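Local coordinates for putative thioesterase II (PDB 3BBJ), which probably hydrolyses acyl-CoA or related acyl thioesters, as a two-domain hotdog protein of the acyl-CoA thioesterase family, at residues Thr12-Val17 against Tyr22-Asp27; Tyr40-Leu45 against Leu220-Arg225; Ser48-Ser53 against Leu106-Leu111; Thr78-Leu81 against Val87-Val90; Gln91-Leu94 against Arg99-Leu102. One frame throughout, in Å; residues are numbered along the deposited sequence.

Contact 1 of 5, residues Thr12-Val17 against Tyr22-Asp27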
# COMPACT_ATOMS: atom_id res chain seq x y z
N THR A 12 -11.27 -13.63 17.43
CA THR A 12 -10.62 -12.34 17.22
C THR A 12 -10.81 -11.32 18.34
O THR A 12 -10.40 -10.18 18.21
CB THR A 12 -11.11 -11.71 15.87
OG1 THR A 12 -12.53 -11.48 15.92
CG2 THR A 12 -10.79 -12.63 14.70
N GLU A 13 -11.44 -11.71 19.45
CA GLU A 13 -11.67 -10.75 20.53
C GLU A 13 -10.36 -10.42 21.22
O GLU A 13 -9.54 -11.30 21.47
CB GLU A 13 -12.69 -11.28 21.56
CG GLU A 13 -12.24 -12.50 22.37
CD GLU A 13 -13.09 -12.74 23.62
OE1 GLU A 13 -13.55 -11.75 24.25
OE2 GLU A 13 -13.27 -13.93 23.99
N VAL A 14 -10.17 -9.14 21.53
CA VAL A 14 -8.96 -8.66 22.21
C VAL A 14 -9.40 -7.97 23.49
O VAL A 14 -10.36 -7.21 23.51
CB VAL A 14 -8.13 -7.70 21.30
CG1 VAL A 14 -7.96 -8.31 19.90
CG2 VAL A 14 -8.77 -6.32 21.19
N VAL A 15 -8.71 -8.27 24.59
CA VAL A 15 -9.09 -7.75 25.90
C VAL A 15 -8.09 -6.74 26.36
O VAL A 15 -6.89 -6.97 26.31
CB VAL A 15 -9.23 -8.88 26.97
CG1 VAL A 15 -9.48 -8.31 28.34
CG2 VAL A 15 -10.36 -9.84 26.60
N ARG A 16 -8.60 -5.60 26.81
CA ARG A 16 -7.82 -4.51 27.36
C ARG A 16 -7.25 -4.94 28.73
O ARG A 16 -8.00 -5.16 29.69
CB ARG A 16 -8.73 -3.27 27.42
CG ARG A 16 -8.40 -2.15 28.38
CD ARG A 16 -7.11 -1.46 28.08
NE ARG A 16 -7.09 -0.06 28.52
CZ ARG A 16 -7.16 0.38 29.79
NH1 ARG A 16 -7.32 -0.46 30.81
NH2 ARG A 16 -7.10 1.68 30.03
N VAL A 17 -5.94 -5.12 28.78
CA VAL A 17 -5.21 -5.58 29.97
C VAL A 17 -4.53 -4.45 30.78
O VAL A 17 -4.18 -4.64 31.94
CB VAL A 17 -4.13 -6.62 29.52
CG1 VAL A 17 -2.97 -6.69 30.51
CG2 VAL A 17 -4.79 -7.98 29.29
N TYR A 22 -3.13 -4.83 25.38
CA TYR A 22 -4.21 -5.77 25.15
C TYR A 22 -3.70 -7.18 25.10
O TYR A 22 -2.52 -7.40 24.84
CB TYR A 22 -4.92 -5.44 23.83
CG TYR A 22 -5.65 -4.11 23.83
CD1 TYR A 22 -4.96 -2.91 23.67
CD2 TYR A 22 -7.02 -4.05 23.97
CE1 TYR A 22 -5.63 -1.68 23.67
CE2 TYR A 22 -7.70 -2.84 23.95
CZ TYR A 22 -7.00 -1.66 23.81
OH TYR A 22 -7.71 -0.47 23.82
N ALA A 23 -4.58 -8.13 25.39
CA ALA A 23 -4.26 -9.55 25.34
C ALA A 23 -5.15 -10.20 24.30
O ALA A 23 -6.31 -9.81 24.13
CB ALA A 23 -4.46 -10.20 26.71
N VAL A 24 -4.61 -11.21 23.62
CA VAL A 24 -5.35 -11.93 22.60
C VAL A 24 -4.92 -13.41 22.62
O VAL A 24 -3.80 -13.73 23.01
CB VAL A 24 -5.09 -11.26 21.20
CG1 VAL A 24 -3.66 -11.52 20.73
CG2 VAL A 24 -6.08 -11.74 20.17
N GLU A 25 -5.84 -14.29 22.24
CA GLU A 25 -5.55 -15.73 22.06
C GLU A 25 -5.59 -16.09 20.58
O GLU A 25 -6.64 -16.01 19.95
CB GLU A 25 -6.56 -16.61 22.83
CG GLU A 25 -6.00 -17.25 24.11
CD GLU A 25 -5.18 -18.50 23.83
OE1 GLU A 25 -5.52 -19.27 22.91
OE2 GLU A 25 -4.19 -18.73 24.56
N LEU A 26 -4.46 -16.51 20.03
CA LEU A 26 -4.41 -16.86 18.61
C LEU A 26 -4.99 -18.25 18.44
O LEU A 26 -4.52 -19.22 19.02
CB LEU A 26 -3.00 -16.76 18.04
CG LEU A 26 -2.33 -15.39 18.19
CD1 LEU A 26 -1.27 -15.26 17.15
CD2 LEU A 26 -3.33 -14.23 18.08
N ASP A 27 -6.05 -18.31 17.64
CA ASP A 27 -6.81 -19.52 17.42
C ASP A 27 -6.10 -20.38 16.37
O ASP A 27 -5.95 -19.96 15.22
CB ASP A 27 -8.23 -19.13 17.00
CG ASP A 27 -9.10 -20.32 16.67
OD1 ASP A 27 -8.61 -21.46 16.64
OD2 ASP A 27 -10.28 -20.09 16.41
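The Tyr22 ring overlaps the backbone and the first side-chain carbons of Arg16, directly across the strand pair. Its CG stands anti to the carbonyl carbon (chi1 -66°), which sends the ring over toward the neighbouring strand, where its CE2 comes 3.6 Å from Arg16 CB. Arg16 then bends at its second torsion, and its CD sits above one face of the ring, displaced toward the rim. Val14 CG2 also approaches Tyr22 CD2 at 4.0 Å, obliquely. The sequence folds back on itself here: strands 14-18 and 21-26 form an antiparallel beta hairpin at the margin of the hotdog sheet, strand 14-18 being an edge strand within this chain. Val15 and Ala23 make its hydrogen-bonded pair, Val15 N reaching Ala23 O at 2.9 Å and Ala23 N reaching Val15 O at 2.7 Å, both donors lying in the carbonyl planes. Their side chains take the sheet face turned away from Val14, Tyr22 and Val24. The latter three look toward helix 38-51, Tyr22 touching Ala51 and both valines touching Val44. The Tyr22 hydroxyl is hydrogen-bonded to Glu52 OE2 just past the end of that helix. Replacing Tyr22 by an alanine would probably uncover the inner part of Arg16 and leave the Glu52 carboxylate without its phenol partner. Further along, Val14 CG1 meets Val24 CG2 at 3.9 Å, and at the turn end Val17 CG2 presses on Ala23 CB at 3.4 Å, tighter than ordinary van der Waals contact.

Contact 2 of 5, residues Tyr40-Leu45 against Leu220-Arg225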
# COMPACT_ATOMS: atom_id res chain seq x y z
N TYR A 40 -5.63 -12.81 9.78
CA TYR A 40 -6.18 -13.03 11.11
C TYR A 40 -5.49 -12.14 12.15
O TYR A 40 -6.14 -11.58 13.02
CB TYR A 40 -6.10 -14.53 11.48
CG TYR A 40 -6.44 -14.83 12.93
CD1 TYR A 40 -7.74 -14.70 13.41
CD2 TYR A 40 -5.45 -15.24 13.83
CE1 TYR A 40 -8.04 -14.97 14.72
CE2 TYR A 40 -5.74 -15.52 15.14
CZ TYR A 40 -7.03 -15.38 15.60
OH TYR A 40 -7.30 -15.68 16.92
N LEU A 41 -4.17 -12.01 12.03
CA LEU A 41 -3.39 -11.17 12.93
C LEU A 41 -3.70 -9.69 12.69
O LEU A 41 -3.63 -8.86 13.61
CB LEU A 41 -1.90 -11.41 12.74
CG LEU A 41 -1.36 -12.85 12.78
CD1 LEU A 41 0.13 -12.79 12.64
CD2 LEU A 41 -1.73 -13.60 14.07
N MSE A 42 -4.06 -9.35 11.45
CA MSE A 42 -4.49 -7.99 11.12
C MSE A 42 -5.81 -7.62 11.80
O MSE A 42 -5.96 -6.52 12.33
CB MSE A 42 -4.58 -7.81 9.61
CG MSE A 42 -3.19 -7.55 8.96
SE MSE A 42 -3.09 -7.78 7.04
CE MSE A 42 -4.80 -7.00 6.56
N THR A 43 -6.74 -8.57 11.80
CA THR A 43 -8.07 -8.42 12.36
C THR A 43 -7.99 -8.07 13.84
O THR A 43 -8.71 -7.19 14.34
CB THR A 43 -8.87 -9.74 12.16
OG1 THR A 43 -9.18 -9.91 10.76
CG2 THR A 43 -10.14 -9.73 12.95
N VAL A 44 -7.11 -8.77 14.53
CA VAL A 44 -6.86 -8.58 15.95
C VAL A 44 -6.21 -7.22 16.21
O VAL A 44 -6.59 -6.51 17.15
CB VAL A 44 -5.99 -9.73 16.51
CG1 VAL A 44 -5.29 -9.31 17.80
CG2 VAL A 44 -6.83 -10.98 16.72
N LEU A 45 -5.23 -6.85 15.39
CA LEU A 45 -4.57 -5.57 15.55
C LEU A 45 -5.54 -4.45 15.21
O LEU A 45 -5.54 -3.42 15.87
CB LEU A 45 -3.32 -5.48 14.67
CG LEU A 45 -2.07 -6.28 15.03
CD1 LEU A 45 -0.91 -5.78 14.16
CD2 LEU A 45 -1.72 -6.18 16.53
N LEU A 220 1.66 -5.36 3.77
CA LEU A 220 0.32 -5.23 3.22
C LEU A 220 -0.26 -3.92 3.70
O LEU A 220 -0.22 -3.61 4.90
CB LEU A 220 -0.59 -6.41 3.63
CG LEU A 220 -2.06 -6.43 3.17
CD1 LEU A 220 -2.67 -7.82 3.28
CD2 LEU A 220 -2.92 -5.42 3.93
N THR A 221 -0.75 -3.13 2.75
CA THR A 221 -1.52 -1.94 3.00
C THR A 221 -2.87 -2.09 2.30
O THR A 221 -2.93 -2.48 1.14
CB THR A 221 -0.88 -0.68 2.45
OG1 THR A 221 0.35 -0.42 3.13
CG2 THR A 221 -1.82 0.52 2.66
N TRP A 222 -3.95 -1.78 3.01
CA TRP A 222 -5.28 -1.86 2.44
C TRP A 222 -6.17 -0.67 2.88
O TRP A 222 -6.01 -0.11 3.96
CB TRP A 222 -5.93 -3.22 2.74
CG TRP A 222 -6.56 -3.32 4.07
CD1 TRP A 222 -5.96 -3.73 5.22
CD2 TRP A 222 -7.92 -3.03 4.40
NE1 TRP A 222 -6.86 -3.70 6.25
CE2 TRP A 222 -8.06 -3.26 5.79
CE3 TRP A 222 -9.02 -2.58 3.67
CZ2 TRP A 222 -9.27 -3.06 6.46
CZ3 TRP A 222 -10.21 -2.38 4.33
CH2 TRP A 222 -10.34 -2.63 5.71
N HIS A 223 -7.07 -0.29 2.01
CA HIS A 223 -7.90 0.89 2.23
C HIS A 223 -9.39 0.55 2.21
O HIS A 223 -9.86 -0.17 1.32
CB HIS A 223 -7.61 1.92 1.14
CG HIS A 223 -6.17 2.28 1.02
ND1 HIS A 223 -5.49 2.94 2.02
CD2 HIS A 223 -5.29 2.13 0.01
CE1 HIS A 223 -4.24 3.15 1.64
NE2 HIS A 223 -4.10 2.67 0.42
N LEU A 224 -10.13 1.09 3.18
CA LEU A 224 -11.58 0.93 3.27
C LEU A 224 -12.19 2.10 2.53
O LEU A 224 -11.92 3.24 2.90
CB LEU A 224 -12.04 0.99 4.72
CG LEU A 224 -13.54 0.83 4.96
CD1 LEU A 224 -14.00 -0.55 4.48
CD2 LEU A 224 -13.87 1.05 6.43
N ARG A 225 -13.02 1.82 1.52
CA ARG A 225 -13.55 2.84 0.62
C ARG A 225 -15.04 3.17 0.77
O ARG A 225 -15.49 4.25 0.36
CB ARG A 225 -13.30 2.40 -0.82
CG ARG A 225 -11.80 2.15 -1.16
CD ARG A 225 -10.90 3.29 -0.70
NE ARG A 225 -11.42 4.61 -1.09
CZ ARG A 225 -11.31 5.16 -2.30
NH1 ARG A 225 -10.70 4.52 -3.30
NH2 ARG A 225 -11.81 6.37 -2.53
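Backbone hydrogen bonds from Leu220 to Tyr63 and from Trp222 to Ser61 fix strand 217-224 against strand 57-65, and so set the two side chains that meet Met42. Nothing polar crosses to Met42 itself; the contact rests on this one selenomethionine side chain leaving helix 38-51. Met42 starts with CG anti to the carbonyl carbon, runs extended through its second torsion and then turns at the last one (chi3 39°), and this final bend lays CE between the two strand residues. CE touches Leu220 CD2 at 3.6 Å and Trp222 CD1 at 3.7 Å, with Trp222 NE1 a little farther off. The approach to the indole is oblique. The selenium also takes part, lying 3.8 Å from Leu220 CD1, so both leucine methyls are in touch with the end of the Met42 chain, the two side chains crossing at about a right angle. Helix 38-51 lies in the N-terminal acyl-CoA thioesterase domain and strand 217-224 in the C-terminal one, so the contact joins the two hotdog halves of the chain deep in its interior. Tyr63 and Phe65 of strand 57-65 also pack on Met42. An alanine in place of Leu220 would remove both methyls, and would probably open a gap beside the selenium and leave the Met42 end freer to turn. With no hydrogen bond or charge to set direction, the fit depends on shape and on the polarisable selenium and methyl of a modified residue, whose native counterpart would carry sulphur.

Contact 3 of 5, residues Ser48-Ser53 against Leu106-Leu111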
# COMPACT_ATOMS: atom_id res chain seq x y z
N SER A 48 -7.58 -3.61 18.28
CA SER A 48 -6.83 -2.86 19.25
C SER A 48 -6.79 -1.38 18.90
O SER A 48 -6.89 -0.52 19.78
CB SER A 48 -5.40 -3.40 19.34
OG SER A 48 -4.73 -3.30 18.10
N ALA A 49 -6.65 -1.09 17.62
CA ALA A 49 -6.49 0.28 17.16
C ALA A 49 -7.77 1.08 17.28
O ALA A 49 -7.74 2.24 17.69
CB ALA A 49 -5.98 0.30 15.74
N LEU A 50 -8.89 0.49 16.91
CA LEU A 50 -10.17 1.18 16.99
C LEU A 50 -10.65 1.34 18.43
O LEU A 50 -11.44 2.23 18.73
CB LEU A 50 -11.23 0.43 16.17
CG LEU A 50 -10.97 0.29 14.68
CD1 LEU A 50 -11.98 -0.68 14.06
CD2 LEU A 50 -11.05 1.64 14.03
N ALA A 51 -10.19 0.46 19.32
CA ALA A 51 -10.48 0.58 20.75
C ALA A 51 -9.82 1.85 21.30
O ALA A 51 -10.34 2.48 22.22
CB ALA A 51 -10.01 -0.64 21.51
N GLU A 52 -8.69 2.22 20.71
CA GLU A 52 -7.93 3.39 21.14
C GLU A 52 -8.31 4.68 20.43
O GLU A 52 -7.75 5.74 20.71
CB GLU A 52 -6.43 3.13 20.94
CG GLU A 52 -5.90 2.00 21.84
CD GLU A 52 -5.77 2.42 23.31
OE1 GLU A 52 -5.09 3.43 23.58
OE2 GLU A 52 -6.35 1.72 24.18
N SER A 53 -9.29 4.61 19.53
CA SER A 53 -9.62 5.72 18.66
C SER A 53 -11.01 6.27 18.88
O SER A 53 -11.94 5.54 19.27
CB SER A 53 -9.52 5.27 17.20
OG SER A 53 -9.94 6.28 16.30
N LEU A 106 -2.61 2.51 11.48
CA LEU A 106 -3.94 2.63 10.92
C LEU A 106 -4.44 4.04 11.01
O LEU A 106 -4.47 4.63 12.10
CB LEU A 106 -4.93 1.68 11.64
CG LEU A 106 -4.75 0.16 11.47
CD1 LEU A 106 -3.61 -0.37 12.34
CD2 LEU A 106 -6.02 -0.59 11.79
N ALA A 107 -4.81 4.59 9.85
CA ALA A 107 -5.47 5.87 9.79
C ALA A 107 -6.93 5.53 10.00
O ALA A 107 -7.54 4.84 9.17
CB ALA A 107 -5.26 6.55 8.43
N THR A 108 -7.49 5.99 11.13
CA THR A 108 -8.90 5.77 11.43
C THR A 108 -9.66 7.06 11.23
O THR A 108 -9.15 8.15 11.50
CB THR A 108 -9.16 5.25 12.87
OG1 THR A 108 -9.16 6.34 13.78
CG2 THR A 108 -8.11 4.20 13.29
N ALA A 109 -10.88 6.91 10.72
CA ALA A 109 -11.79 8.02 10.48
C ALA A 109 -13.21 7.43 10.56
O ALA A 109 -13.37 6.25 10.83
CB ALA A 109 -11.53 8.64 9.13
N THR A 110 -14.22 8.26 10.35
CA THR A 110 -15.60 7.79 10.37
C THR A 110 -16.20 8.08 9.02
O THR A 110 -16.44 9.22 8.70
CB THR A 110 -16.42 8.47 11.49
OG1 THR A 110 -15.82 8.15 12.76
CG2 THR A 110 -17.90 7.99 11.49
N LEU A 111 -16.43 7.05 8.23
CA LEU A 111 -17.01 7.21 6.91
C LEU A 111 -18.53 7.33 7.00
O LEU A 111 -19.15 6.85 7.94
CB LEU A 111 -16.69 6.01 6.04
CG LEU A 111 -15.22 5.70 5.76
CD1 LEU A 111 -15.15 4.52 4.79
CD2 LEU A 111 -14.53 6.93 5.22
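Helix 38-51 ends over strand 99-109 with the backbones a side-chain layer apart, Ala49 CA lying 7.1 Å from Leu106 CA and Ser53 CA 7.3 Å from Thr108 CA. Ala49 and Leu106 meet first: the alanine CB sits against both leucine methyls, nearer to CD2 at 4.0 Å. Leu50 leaves the helix flank, but its end swings round until CD2 touches Thr108 CG2, also at 4.0 Å, the two side chains running past each other in opposite directions. The polar part is a single short bond, Ser53 OG giving its proton to Thr108 OG1 at 2.6 Å. Two torsions bring these hydroxyls together: Ser53 OG is anti to its own backbone N (chi1 175°), and Thr108 OG1 lies between its backbone N and carbonyl carbon (chi1 82°). Here the sheet of the N-terminal hotdog domain curls round its long helix, and Leu106 and Thr108 are on the side that the helix covers. Ala107 and Ala109 alternate to the other side, where they pack on Val218 and Trp246 of the second subunit. The hydroxyl pair belongs to a longer relay, since Ser53 OG is also bonded to His55 N, while Thr108 OG1 is bonded to Thr88 O of the next strand. Each hydroxyl therefore has two partners, and a row of bonds of this sort would be expected to strengthen its members mutually.

Contact 4 of 5, residues Thr78-Leu81 against Val87-Val90. With EDO (1,2-ethanediol), chain G.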
# COMPACT_ATOMS: atom_id res chain seq x y z
N THR A 78 -0.26 -0.69 21.98
CA THR A 78 -0.77 0.37 21.10
C THR A 78 -0.24 1.77 21.40
O THR A 78 0.28 2.05 22.47
CB THR A 78 -2.32 0.44 21.10
OG1 THR A 78 -2.79 0.85 22.38
CG2 THR A 78 -2.94 -0.90 20.73
N ARG A 79 -0.37 2.66 20.42
CA ARG A 79 0.13 4.04 20.54
C ARG A 79 -0.55 4.96 19.54
O ARG A 79 -0.52 4.71 18.34
CB ARG A 79 1.63 4.04 20.33
CG ARG A 79 2.31 5.31 20.75
CD ARG A 79 3.79 5.08 20.93
NE ARG A 79 4.53 6.33 20.99
CZ ARG A 79 5.16 6.91 19.97
NH1 ARG A 79 5.18 6.35 18.76
NH2 ARG A 79 5.79 8.06 20.16
N VAL A 80 -1.20 6.01 20.03
CA VAL A 80 -1.89 6.98 19.18
C VAL A 80 -0.81 7.90 18.69
O VAL A 80 -0.04 8.43 19.49
CB VAL A 80 -2.99 7.80 19.95
CG1 VAL A 80 -3.73 8.73 18.99
CG2 VAL A 80 -3.97 6.86 20.67
N LEU A 81 -0.70 8.05 17.39
CA LEU A 81 0.35 8.90 16.82
C LEU A 81 -0.14 10.32 16.58
O LEU A 81 0.64 11.27 16.65
CB LEU A 81 0.87 8.31 15.51
CG LEU A 81 1.55 6.94 15.60
CD1 LEU A 81 2.00 6.47 14.20
CD2 LEU A 81 2.72 6.97 16.60
N VAL A 87 -9.20 12.45 11.03
CA VAL A 87 -8.34 11.24 11.06
C VAL A 87 -7.54 11.10 12.36
O VAL A 87 -6.90 12.04 12.80
CB VAL A 87 -7.34 11.23 9.84
CG1 VAL A 87 -6.39 10.03 9.88
CG2 VAL A 87 -8.09 11.23 8.53
N THR A 88 -7.60 9.92 12.99
CA THR A 88 -6.81 9.59 14.19
C THR A 88 -5.97 8.35 13.87
O THR A 88 -6.49 7.30 13.53
CB THR A 88 -7.67 9.31 15.44
OG1 THR A 88 -8.30 10.52 15.86
CG2 THR A 88 -6.84 8.78 16.59
N THR A 89 -4.66 8.48 14.02
CA THR A 89 -3.73 7.44 13.62
C THR A 89 -3.11 6.71 14.81
O THR A 89 -2.51 7.34 15.69
CB THR A 89 -2.69 8.06 12.69
OG1 THR A 89 -3.39 8.60 11.58
CG2 THR A 89 -1.67 7.01 12.19
N VAL A 90 -3.28 5.39 14.80
CA VAL A 90 -2.84 4.49 15.88
C VAL A 90 -1.82 3.44 15.39
O VAL A 90 -2.01 2.79 14.36
CB VAL A 90 -4.08 3.75 16.54
CG1 VAL A 90 -3.67 2.93 17.80
CG2 VAL A 90 -5.20 4.75 16.89
C1 EDO G . -7.86 16.71 10.31
O1 EDO G . -8.00 15.48 11.03
C2 EDO G . -8.96 17.73 10.67
O2 EDO G . -9.82 18.08 9.57
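Val80 holds CG1 anti to its backbone N (chi1 -177°) and Thr88 likewise sends CG2 anti to N, which leaves the two methyls 3.9 Å apart where the side chains cross. The same turn of Thr88 leaves OG1 anti to the carbonyl carbon, where it bonds to Asp54 OD1. Val80 CG1 also lies against Thr89 O. The same carbonyl oxygen accepts the one hydrogen bond across these segments, from Leu81 N at 2.6 Å, short and fairly straight at 160°. Strands 72-82 and 88-96 form an antiparallel beta hairpin of the hotdog sheet, and Val80 with Val90 is a non-hydrogen-bonded pair, their CA atoms only 4.2 Å apart. Val90 CA makes a bent CA-H...O contact with Arg79 O at 3.4 Å, and Val90 CG1 rests near that oxygen too. Val90 shares its face with Val80 and reaches helix 38-51 at Ala49. Leu81 and Thr89 go to the other face, where Leu81 CD1 approaches Thr89 CG2 at 4.2 Å and both pack on His66 of the second subunit. Near the turn, Val87 N donates to O1 of a 1,2-ethanediol at 3.3 Å, probably a crystallisation additive, which Thr86 N also binds.

Contact 5 of 5, residues Gln91-Leu94 against Arg99-Leu102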
# COMPACT_ATOMS: atom_id res chain seq x y z
N GLN A 91 -0.74 3.31 16.14
CA GLN A 91 0.25 2.26 15.92
C GLN A 91 -0.04 1.12 16.89
O GLN A 91 -0.32 1.34 18.09
CB GLN A 91 1.64 2.83 16.15
CG GLN A 91 2.82 1.91 15.98
CD GLN A 91 4.13 2.68 16.09
OE1 GLN A 91 4.87 2.54 17.08
NE2 GLN A 91 4.40 3.54 15.11
N THR A 92 -0.02 -0.10 16.36
CA THR A 92 -0.35 -1.28 17.13
C THR A 92 0.64 -2.38 16.74
O THR A 92 0.88 -2.62 15.54
CB THR A 92 -1.82 -1.71 16.89
OG1 THR A 92 -2.12 -2.91 17.60
CG2 THR A 92 -2.11 -1.91 15.39
N THR A 93 1.24 -3.00 17.76
CA THR A 93 2.25 -4.03 17.55
C THR A 93 1.90 -5.32 18.32
O THR A 93 1.53 -5.27 19.51
CB THR A 93 3.63 -3.52 17.98
OG1 THR A 93 3.87 -2.23 17.39
CG2 THR A 93 4.75 -4.50 17.57
N LEU A 94 2.05 -6.46 17.64
CA LEU A 94 1.76 -7.77 18.23
C LEU A 94 3.03 -8.46 18.67
O LEU A 94 3.99 -8.55 17.90
CB LEU A 94 1.03 -8.65 17.23
CG LEU A 94 0.64 -10.05 17.69
CD1 LEU A 94 -0.35 -9.96 18.87
CD2 LEU A 94 0.02 -10.83 16.52
N ARG A 99 8.86 -11.66 21.40
CA ARG A 99 9.33 -11.22 20.08
C ARG A 99 8.21 -10.51 19.32
O ARG A 99 7.04 -10.90 19.43
CB ARG A 99 9.87 -12.42 19.30
CG ARG A 99 11.23 -12.92 19.82
CD ARG A 99 11.69 -14.24 19.20
NE ARG A 99 10.83 -15.37 19.59
CZ ARG A 99 11.11 -16.66 19.42
NH1 ARG A 99 12.26 -17.04 18.85
NH2 ARG A 99 10.25 -17.59 19.82
N THR A 100 8.57 -9.47 18.57
CA THR A 100 7.59 -8.75 17.76
C THR A 100 7.24 -9.58 16.52
O THR A 100 8.09 -10.09 15.82
CB THR A 100 8.04 -7.32 17.35
OG1 THR A 100 9.31 -7.36 16.70
CG2 THR A 100 8.13 -6.41 18.58
N ILE A 101 5.94 -9.73 16.28
CA ILE A 101 5.44 -10.52 15.17
C ILE A 101 5.16 -9.62 13.95
O ILE A 101 5.68 -9.84 12.84
CB ILE A 101 4.12 -11.22 15.61
CG1 ILE A 101 4.36 -12.06 16.88
CG2 ILE A 101 3.50 -12.05 14.46
CD1 ILE A 101 5.41 -13.17 16.76
N LEU A 102 4.40 -8.56 14.22
CA LEU A 102 3.78 -7.73 13.21
C LEU A 102 3.49 -6.37 13.79
O LEU A 102 3.10 -6.26 14.95
CB LEU A 102 2.45 -8.39 12.86
CG LEU A 102 1.51 -7.73 11.85
CD1 LEU A 102 2.21 -7.66 10.49
CD2 LEU A 102 0.23 -8.52 11.78
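Leu94 is bonded through both its backbone polar atoms. Leu94 N donates to Leu102 O at 2.9 Å in a nearly straight bond (175°), and Leu94 O accepts from Ile101 N at 2.8 Å, the donor standing somewhat out of the carbonyl plane. Two successive residues thus face one, and Ile101 has helix-like backbone angles, consistent with a classic beta bulge. Leu102 O takes a further, softer contact from Thr93 CA at 3.5 Å. Of the side-chain hydroxyls, Thr92 OG1 bonds to Ser48 OG on helix 38-51, whereas Thr93 OG1 has a weak bond to Thr103 OG1. Thr100 O is satisfied by Arg67 NH1. The apolar share is modest: Thr93 CG2 lies 4.0 Å from Thr100 CG2, the threonines crossing at a slant, and Leu94 CD2 is 4.2 Å from Ile101 CB. These segments form the hairpin of strands 88-96 and 99-109. On one side of it Leu94 and Leu102 pack beneath Leu45 of helix 38-51, on the other Thr100 meets Leu81 of the second subunit, and strand 72-82 continues the sheet beyond Thr93 through Glu77.

In the fold
Helix 38-51 ties the set together: contacts 2 and 3, with centres 12 Å apart, both use it, and the hairpins of contacts 1, 4 and 5 belong to the sheet around it. Contacts 3 and 4 are the closest pair, about 7 Å between centres, joined by Thr108 O to Thr88 N at 2.8 Å. Contact 5 continues contact 4 along strand 88-96, where Gln91 N meets Arg79 O at 2.6 Å. Contact 1 closes the far margin, its centre about 16 Å from that of contact 2, which alone reaches the C-terminal half. All but contact 1 touch the second subunit. The ethanediol at contact 4 and a sulfate about 3 Å from the Arg99 side chain at contact 5 probably come from the crystallisation liquor.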